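Local coordinates for protein trypanothione-dependent glyoxalase I (Leishmania major, PDB 2C21) that belongs to the glyoxalase/bleomycin resistance/dioxygenase superfamily and, as a dimer, holds nickel (II) ions in sites built from both subunits, at residues Y78-I83 against Y121-N126; V100-E105 against A112-P117. All blocks are in the same frame, centred on the assembly; numbering follows the deposited sequence.

Interaction 1 (Y78-I83 against Y121-N126); sequences YGHIAI and YIELLN. With NI (nickel (II) ion), chain H.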
ATOM      1  N   TYR A  78      -5.610  -1.849   9.365  1.00 35.42           N
ATOM      2  CA  TYR A  78      -4.924  -1.177   8.291  1.00 36.05           C
ATOM      3  C   TYR A  78      -4.312   0.143   8.824  1.00 36.32           C
ATOM      4  O   TYR A  78      -4.928   0.853   9.626  1.00 36.64           O
ATOM      5  CB  TYR A  78      -5.839  -0.911   7.094  1.00 35.54           C
ATOM      6  CG  TYR A  78      -5.206   0.016   6.095  1.00 36.28           C
ATOM      7  CD1 TYR A  78      -4.149  -0.414   5.300  1.00 35.98           C
ATOM      8  CD2 TYR A  78      -5.619   1.345   5.986  1.00 35.29           C
ATOM      9  CE1 TYR A  78      -3.531   0.446   4.393  1.00 35.70           C
ATOM     10  CE2 TYR A  78      -5.007   2.222   5.073  1.00 37.28           C
ATOM     11  CZ  TYR A  78      -3.965   1.763   4.295  1.00 37.02           C
ATOM     12  OH  TYR A  78      -3.388   2.609   3.407  1.00 36.78           O
ATOM     13  N   GLY A  79      -3.104   0.441   8.377  1.00 36.31           N
ATOM     14  CA  GLY A  79      -2.338   1.562   8.899  1.00 36.40           C
ATOM     15  C   GLY A  79      -2.467   2.787   8.045  1.00 36.57           C
ATOM     16  O   GLY A  79      -3.243   3.701   8.349  1.00 37.69           O
ATOM     17  N   HIS A  80      -1.712   2.795   6.956  1.00 36.58           N
ATOM     18  CA  HIS A  80      -1.639   3.945   6.072  1.00 36.59           C
ATOM     19  C   HIS A  80      -0.803   3.623   4.847  1.00 36.94           C
ATOM     20  O   HIS A  80      -0.186   2.568   4.777  1.00 36.92           O
ATOM     21  CB  HIS A  80      -0.970   5.122   6.781  1.00 36.01           C
ATOM     22  CG  HIS A  80       0.401   4.811   7.314  1.00 36.30           C
ATOM     23  ND1 HIS A  80       0.638   4.518   8.638  1.00 37.39           N
ATOM     24  CD2 HIS A  80       1.605   4.747   6.699  1.00 35.81           C
ATOM     25  CE1 HIS A  80       1.929   4.291   8.814  1.00 36.72           C
ATOM     26  NE2 HIS A  80       2.537   4.432   7.649  1.00 35.10           N
ATOM     27  N   ILE A  81      -0.788   4.570   3.911  1.00 36.79           N
ATOM     28  CA  ILE A  81       0.257   4.670   2.907  1.00 37.46           C
ATOM     29  C   ILE A  81       1.150   5.881   3.255  1.00 36.79           C
ATOM     30  O   ILE A  81       0.683   6.874   3.823  1.00 36.00           O
ATOM     31  CB  ILE A  81      -0.267   4.822   1.450  1.00 37.62           C
ATOM     32  CG1 ILE A  81      -1.096   6.095   1.279  1.00 40.52           C
ATOM     33  CG2 ILE A  81      -1.033   3.548   0.996  1.00 38.87           C
ATOM     34  CD1 ILE A  81      -1.337   6.484  -0.181  1.00 41.47           C
ATOM     35  N   ALA A  82       2.429   5.759   2.921  1.00 36.51           N
ATOM     36  CA  ALA A  82       3.407   6.805   3.172  1.00 36.65           C
ATOM     37  C   ALA A  82       3.904   7.311   1.845  1.00 36.87           C
ATOM     38  O   ALA A  82       4.170   6.524   0.933  1.00 36.22           O
ATOM     39  CB  ALA A  82       4.558   6.254   3.983  1.00 37.04           C
ATOM     40  N   ILE A  83       4.041   8.630   1.755  1.00 36.91           N
ATOM     41  CA  ILE A  83       4.483   9.291   0.549  1.00 37.06           C
ATOM     42  C   ILE A  83       5.697  10.148   0.901  1.00 36.96           C
ATOM     43  O   ILE A  83       5.639  10.916   1.846  1.00 36.90           O
ATOM     44  CB  ILE A  83       3.343  10.158  -0.040  1.00 36.93           C
ATOM     45  CG1 ILE A  83       2.154   9.249  -0.444  1.00 38.60           C
ATOM     46  CG2 ILE A  83       3.854  11.022  -1.214  1.00 36.58           C
ATOM     47  CD1 ILE A  83       0.920  10.010  -0.902  1.00 41.23           C
ATOM     48  N   TYR A 121      -5.700   7.324   6.582  1.00 38.15           N
ATOM     49  CA  TYR A 121      -4.510   8.080   6.949  1.00 38.53           C
ATOM     50  C   TYR A 121      -3.414   8.022   5.899  1.00 38.53           C
ATOM     51  O   TYR A 121      -3.169   6.988   5.274  1.00 38.79           O
ATOM     52  CB  TYR A 121      -3.961   7.578   8.283  1.00 39.40           C
ATOM     53  CG  TYR A 121      -4.848   7.939   9.433  1.00 40.07           C
ATOM     54  CD1 TYR A 121      -5.691   7.005  10.010  1.00 43.06           C
ATOM     55  CD2 TYR A 121      -4.864   9.231   9.937  1.00 42.07           C
ATOM     56  CE1 TYR A 121      -6.514   7.353  11.095  1.00 44.08           C
ATOM     57  CE2 TYR A 121      -5.682   9.588  11.001  1.00 42.43           C
ATOM     58  CZ  TYR A 121      -6.503   8.655  11.571  1.00 43.49           C
ATOM     59  OH  TYR A 121      -7.312   9.028  12.625  1.00 44.28           O
ATOM     60  N   ILE A 122      -2.771   9.165   5.689  1.00 38.63           N
ATOM     61  CA  ILE A 122      -1.616   9.242   4.814  0.67 38.70           C
ATOM     62  C   ILE A 122      -0.451   9.845   5.605  1.00 38.57           C
ATOM     63  O   ILE A 122      -0.593  10.898   6.243  1.00 38.92           O
ATOM     64  CB  ILE A 122      -1.930  10.091   3.580  0.67 38.85           C
ATOM     65  CG1 ILE A 122      -2.923   9.356   2.678  0.67 38.87           C
ATOM     66  CG2 ILE A 122      -0.652  10.437   2.797  0.67 39.55           C
ATOM     67  CD1 ILE A 122      -3.913  10.255   2.043  0.67 38.70           C
ATOM     68  N   GLU A 123       0.692   9.170   5.561  1.00 37.93           N
ATOM     69  CA  GLU A 123       1.903   9.639   6.204  1.00 38.06           C
ATOM     70  C   GLU A 123       2.754  10.382   5.187  1.00 37.82           C
ATOM     71  O   GLU A 123       3.120   9.823   4.161  1.00 37.73           O
ATOM     72  CB  GLU A 123       2.699   8.458   6.773  1.00 38.04           C
ATOM     73  CG  GLU A 123       3.876   8.864   7.661  1.00 39.49           C
ATOM     74  CD  GLU A 123       4.585   7.658   8.250  1.00 40.79           C
ATOM     75  OE1 GLU A 123       4.765   6.664   7.540  1.00 42.40           O
ATOM     76  OE2 GLU A 123       4.964   7.707   9.424  1.00 44.42           O
ATOM     77  N   LEU A 124       3.049  11.647   5.481  1.00 37.58           N
ATOM     78  CA  LEU A 124       3.927  12.458   4.672  1.00 37.44           C
ATOM     79  C   LEU A 124       5.299  12.464   5.312  1.00 37.21           C
ATOM     80  O   LEU A 124       5.440  12.807   6.489  1.00 36.83           O
ATOM     81  CB  LEU A 124       3.388  13.885   4.588  1.00 37.46           C
ATOM     82  CG  LEU A 124       1.974  13.997   4.011  1.00 37.97           C
ATOM     83  CD1 LEU A 124       1.481  15.438   4.128  1.00 39.11           C
ATOM     84  CD2 LEU A 124       1.970  13.528   2.566  1.00 37.37           C
ATOM     85  N   LEU A 125       6.303  12.082   4.537  1.00 37.15           N
ATOM     86  CA  LEU A 125       7.664  11.971   5.028  1.00 37.24           C
ATOM     87  C   LEU A 125       8.629  12.770   4.178  1.00 37.80           C
ATOM     88  O   LEU A 125       8.550  12.752   2.954  1.00 38.04           O
ATOM     89  CB  LEU A 125       8.118  10.519   5.007  1.00 37.47           C
ATOM     90  CG  LEU A 125       7.369   9.550   5.923  1.00 37.84           C
ATOM     91  CD1 LEU A 125       7.913   8.153   5.687  1.00 38.92           C
ATOM     92  CD2 LEU A 125       7.516   9.948   7.381  1.00 38.60           C
ATOM     93  N   ASN A 126       9.560  13.451   4.829  1.00 37.54           N
ATOM     94  CA  ASN A 126      10.679  14.023   4.098  1.00 38.00           C
ATOM     95  C   ASN A 126      11.539  12.871   3.574  1.00 38.01           C
ATOM     96  O   ASN A 126      12.190  12.163   4.354  1.00 38.59           O
ATOM     97  CB  ASN A 126      11.499  14.946   4.989  1.00 37.36           C
ATOM     98  CG  ASN A 126      12.567  15.675   4.215  1.00 37.74           C
ATOM     99  OD1 ASN A 126      12.472  16.887   3.975  1.00 37.78           O
ATOM    100  ND2 ASN A 126      13.584  14.937   3.790  1.00 36.16           N
TER
HETATM  101 NI    NI H1143       4.748   4.447   7.867  0.50 36.35          NI
HETATM  102  O   HOH W   1      -4.282   5.174   3.438  1.00 26.61           O
HETATM  103  O   HOH W   2      -5.940   4.615   7.207  1.00 28.85           O
HETATM  104  O   HOH W   3       6.421   4.847   8.754  1.00 40.82           O

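Interaction 2 (V100-E105 against A112-P117); sequences VPIDYE and AFVVDP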
ATOM      1  N   VAL A 100      -8.052  20.211   4.758  1.00 39.42           N
ATOM      2  CA  VAL A 100      -7.702  18.795   4.935  1.00 39.24           C
ATOM      3  C   VAL A 100      -7.323  18.567   6.395  1.00 39.15           C
ATOM      4  O   VAL A 100      -6.453  19.277   6.916  1.00 38.54           O
ATOM      5  CB  VAL A 100      -6.520  18.382   4.048  1.00 39.20           C
ATOM      6  CG1 VAL A 100      -6.027  16.985   4.405  1.00 39.72           C
ATOM      7  CG2 VAL A 100      -6.914  18.428   2.584  1.00 40.31           C
ATOM      8  N   PRO A 101      -7.971  17.594   7.069  1.00 39.09           N
ATOM      9  CA  PRO A 101      -7.625  17.358   8.474  1.00 39.22           C
ATOM     10  C   PRO A 101      -6.160  16.964   8.662  1.00 39.53           C
ATOM     11  O   PRO A 101      -5.665  16.068   7.969  1.00 39.36           O
ATOM     12  CB  PRO A 101      -8.557  16.209   8.881  1.00 39.37           C
ATOM     13  CG  PRO A 101      -9.670  16.239   7.879  1.00 38.77           C
ATOM     14  CD  PRO A 101      -9.043  16.691   6.611  1.00 39.22           C
ATOM     15  N   ILE A 102      -5.476  17.645   9.582  1.00 39.52           N
ATOM     16  CA  ILE A 102      -4.078  17.355   9.897  1.00 39.97           C
ATOM     17  C   ILE A 102      -4.049  16.653  11.254  1.00 40.66           C
ATOM     18  O   ILE A 102      -4.286  17.274  12.279  1.00 40.38           O
ATOM     19  CB  ILE A 102      -3.213  18.655   9.954  1.00 40.22           C
ATOM     20  CG1 ILE A 102      -3.464  19.553   8.730  1.00 40.43           C
ATOM     21  CG2 ILE A 102      -1.724  18.313  10.070  1.00 40.15           C
ATOM     22  CD1 ILE A 102      -3.267  18.859   7.387  1.00 40.81           C
ATOM     23  N   ASP A 103      -3.773  15.351  11.256  1.00 41.61           N
ATOM     24  CA  ASP A 103      -3.828  14.557  12.492  1.00 42.37           C
ATOM     25  C   ASP A 103      -2.568  14.746  13.343  1.00 42.61           C
ATOM     26  O   ASP A 103      -2.641  14.789  14.575  1.00 42.85           O
ATOM     27  CB  ASP A 103      -4.045  13.078  12.159  1.00 42.79           C
ATOM     28  CG  ASP A 103      -4.127  12.207  13.396  1.00 44.72           C
ATOM     29  OD1 ASP A 103      -5.139  12.277  14.121  1.00 47.56           O
ATOM     30  OD2 ASP A 103      -3.171  11.448  13.643  1.00 48.00           O
ATOM     31  N   TYR A 104      -1.421  14.887  12.681  1.00 42.96           N
ATOM     32  CA  TYR A 104      -0.137  15.045  13.360  1.00 43.08           C
ATOM     33  C   TYR A 104       0.848  15.804  12.475  1.00 43.17           C
ATOM     34  O   TYR A 104       0.848  15.636  11.261  1.00 42.75           O
ATOM     35  CB  TYR A 104       0.440  13.667  13.704  1.00 43.31           C
ATOM     36  CG  TYR A 104       1.843  13.693  14.277  1.00 43.82           C
ATOM     37  CD1 TYR A 104       2.068  14.044  15.610  1.00 43.91           C
ATOM     38  CD2 TYR A 104       2.944  13.353  13.493  1.00 44.32           C
ATOM     39  CE1 TYR A 104       3.355  14.062  16.146  1.00 44.70           C
ATOM     40  CE2 TYR A 104       4.238  13.380  14.016  1.00 44.22           C
ATOM     41  CZ  TYR A 104       4.435  13.725  15.342  1.00 44.95           C
ATOM     42  OH  TYR A 104       5.710  13.743  15.858  1.00 44.58           O
ATOM     43  N   GLU A 105       1.684  16.630  13.098  1.00 43.60           N
ATOM     44  CA  GLU A 105       2.717  17.386  12.403  1.00 43.97           C
ATOM     45  C   GLU A 105       3.836  17.648  13.406  1.00 44.49           C
ATOM     46  O   GLU A 105       3.602  18.327  14.401  1.00 44.58           O
ATOM     47  CB  GLU A 105       2.126  18.714  11.905  1.00 44.36           C
ATOM     48  CG  GLU A 105       2.954  19.459  10.846  1.00 44.86           C
ATOM     49  CD  GLU A 105       2.619  20.956  10.767  1.00 45.93           C
ATOM     50  OE1 GLU A 105       3.415  21.727  10.180  1.00 45.40           O
ATOM     51  OE2 GLU A 105       1.564  21.366  11.300  1.00 45.88           O
ATOM     52  N   ALA A 112       4.380  13.969   8.998  1.00 38.40           N
ATOM     53  CA  ALA A 112       3.044  14.446   9.326  1.00 37.88           C
ATOM     54  C   ALA A 112       2.042  13.392   8.936  1.00 37.78           C
ATOM     55  O   ALA A 112       2.345  12.506   8.135  1.00 37.09           O
ATOM     56  CB  ALA A 112       2.740  15.762   8.616  1.00 38.25           C
ATOM     57  N   PHE A 113       0.862  13.471   9.534  1.00 37.72           N
ATOM     58  CA  PHE A 113      -0.248  12.618   9.147  1.00 37.76           C
ATOM     59  C   PHE A 113      -1.423  13.491   8.761  1.00 37.44           C
ATOM     60  O   PHE A 113      -1.806  14.388   9.510  1.00 36.87           O
ATOM     61  CB  PHE A 113      -0.651  11.682  10.288  1.00 37.93           C
ATOM     62  CG  PHE A 113       0.129  10.409  10.327  1.00 38.78           C
ATOM     63  CD1 PHE A 113       1.258  10.294  11.125  1.00 40.41           C
ATOM     64  CD2 PHE A 113      -0.266   9.312   9.560  1.00 41.59           C
ATOM     65  CE1 PHE A 113       1.985   9.110  11.159  1.00 40.76           C
ATOM     66  CE2 PHE A 113       0.461   8.111   9.596  1.00 41.36           C
ATOM     67  CZ  PHE A 113       1.585   8.018  10.395  1.00 40.01           C
ATOM     68  N   VAL A 114      -1.982  13.208   7.582  1.00 37.45           N
ATOM     69  CA  VAL A 114      -3.187  13.866   7.088  1.00 37.45           C
ATOM     70  C   VAL A 114      -4.258  12.811   6.783  1.00 37.23           C
ATOM     71  O   VAL A 114      -3.955  11.618   6.665  1.00 37.11           O
ATOM     72  CB  VAL A 114      -2.893  14.737   5.838  1.00 37.58           C
ATOM     73  CG1 VAL A 114      -1.732  15.696   6.126  1.00 38.29           C
ATOM     74  CG2 VAL A 114      -2.612  13.877   4.599  1.00 38.01           C
ATOM     75  N   VAL A 115      -5.505  13.259   6.661  1.00 36.98           N
ATOM     76  CA  VAL A 115      -6.637  12.355   6.497  1.00 36.60           C
ATOM     77  C   VAL A 115      -7.336  12.618   5.166  1.00 36.47           C
ATOM     78  O   VAL A 115      -7.633  13.770   4.831  1.00 36.43           O
ATOM     79  CB  VAL A 115      -7.625  12.496   7.672  1.00 36.27           C
ATOM     80  CG1 VAL A 115      -8.650  11.356   7.647  1.00 36.66           C
ATOM     81  CG2 VAL A 115      -6.867  12.502   9.000  1.00 35.93           C
ATOM     82  N   ASP A 116      -7.576  11.555   4.391  1.00 36.40           N
ATOM     83  CA  ASP A 116      -8.207  11.699   3.095  1.00 36.29           C
ATOM     84  C   ASP A 116      -9.723  11.828   3.268  1.00 36.27           C
ATOM     85  O   ASP A 116     -10.229  11.694   4.386  1.00 35.21           O
ATOM     86  CB  ASP A 116      -7.743  10.578   2.124  1.00 36.40           C
ATOM     87  CG  ASP A 116      -8.630   9.351   2.114  1.00 36.50           C
ATOM     88  OD1 ASP A 116      -9.489   9.159   3.012  1.00 35.53           O
ATOM     89  OD2 ASP A 116      -8.432   8.545   1.160  1.00 37.53           O
ATOM     90  N   PRO A 117     -10.459  12.125   2.172  1.00 36.74           N
ATOM     91  CA  PRO A 117     -11.891  12.413   2.329  1.00 36.67           C
ATOM     92  C   PRO A 117     -12.741  11.291   2.943  1.00 36.77           C
ATOM     93  O   PRO A 117     -13.815  11.578   3.503  1.00 36.25           O
ATOM     94  CB  PRO A 117     -12.326  12.749   0.908  1.00 37.13           C
ATOM     95  CG  PRO A 117     -11.055  13.280   0.268  1.00 37.26           C
ATOM     96  CD  PRO A 117     -10.045  12.289   0.772  1.00 36.53           C
TER

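Interaction 1 (Y78-I83 against Y121-N126)
H80 and E123 project from neighbouring parallel strands of a mixed sheet of the glyoxalase fold to grip one nickel ion; strand 78-85 is outermost within this chain, and the sheet continues into the second subunit. H80 NE2 and E123 OE1 each lie 2.2 Å from the nickel; H11 and E62 of the second subunit and a water complete the site. E123 CG is anti to the backbone N (chi1 -171°) and CD extends the chain (chi2 177°); OE1 binds the metal, while E123 CB sits over one face of the H80 ring, 4.2 Å from its centroid, a CH-pi contact. The strands pack tightly from I81 to L125: E123 N donates to I81 O, I83 N to E123 O (2.8 Å), and L125 N to I83 O. Away from the metal, I81 CG1 lies beside I122 CG1 and I122 CG2 touches I83 CD1, in the I122 conformer given. Around exposed Y121 the contact is looser and wetter. Besides packing such as H80 CB on Y121 O, water bridges the strands: one water links G79 O to Y121 N, and another, 2.7 Å from Y78 OH, donates to Y121 O at 2.8 Å.

Interaction 2 (V100-E105 against A112-P117)
F113 O accepts two backbone hydrogen bonds from consecutive residues, D103 N at 2.8 Å and Y104 N at 3.2 Å, the signature of a classic beta bulge in an antiparallel hairpin. The bond from Y104 N is the straighter, 165° at the hydrogen against 135° for that from D103 N. D103 is the extra residue: its backbone turns toward helical values, and the register slips by one between I102 and Y104. Beyond the bulge, F113 N returns a bond to Y104 O (2.8 Å), completing a hydrogen-bonded pair. On the other side of the bulge, V115 N donates to P101 O, although P101 lies before the strand proper.

The side chains sort onto two faces. I102 and V114, a non-hydrogen-bonded pair, lie side by side and point the same way. V114 CG1 is beside the backbone N, anti to the carbonyl carbon (chi1 -52°), where it meets I102 CD1 at 3.7 Å. The V100 side chain crosses that of V114 obliquely, V100 CG1 to V114 CB 4.1 Å. A112 CB sits on this face too, close to Y104 O (3.3 Å) and beside E105. On the reverse face Y104 CB meets F113 CB at 4.1 Å. There Y104 CD2 lies at the edge of the F113 ring, near its plane. P101 CB packs on V115 CB.

Strand 102-105 is outermost in its sheet within the chain, while strand 111-115 is paired on its far side with strand 121-126. Helix 88-97 covers the A112 face: A112 meets V88 and V92, and E105 OE2 forms a salt bridge to R96. V100 reaches M95 of helix 88-97 and F25 of helix 19-29. On the opposite face the F113 ring packs edge-to-face with H80 and touches E123, which places this hairpin next to the nickel site.

Overall arrangement
From the N terminus, the chain passes through a first four-stranded sheet before entering strand 78-85, the start of interaction 1. It then runs through helix 88-97 into strand 102-105 and turns back along strand 111-115; interaction 2 closes this short hairpin loop. Strand 121-126 follows, and its placement parallel to strand 78-85 closes the longer loop of interaction 1, so interaction 2 is enclosed within it and the two do not cross. The contacts meet where strands 111-115 and 121-126 adjoin, I122 N lying 2.9 Å from V114 O. Together they assemble one mixed sheet from its edge hairpin to the strand that faces the second subunit.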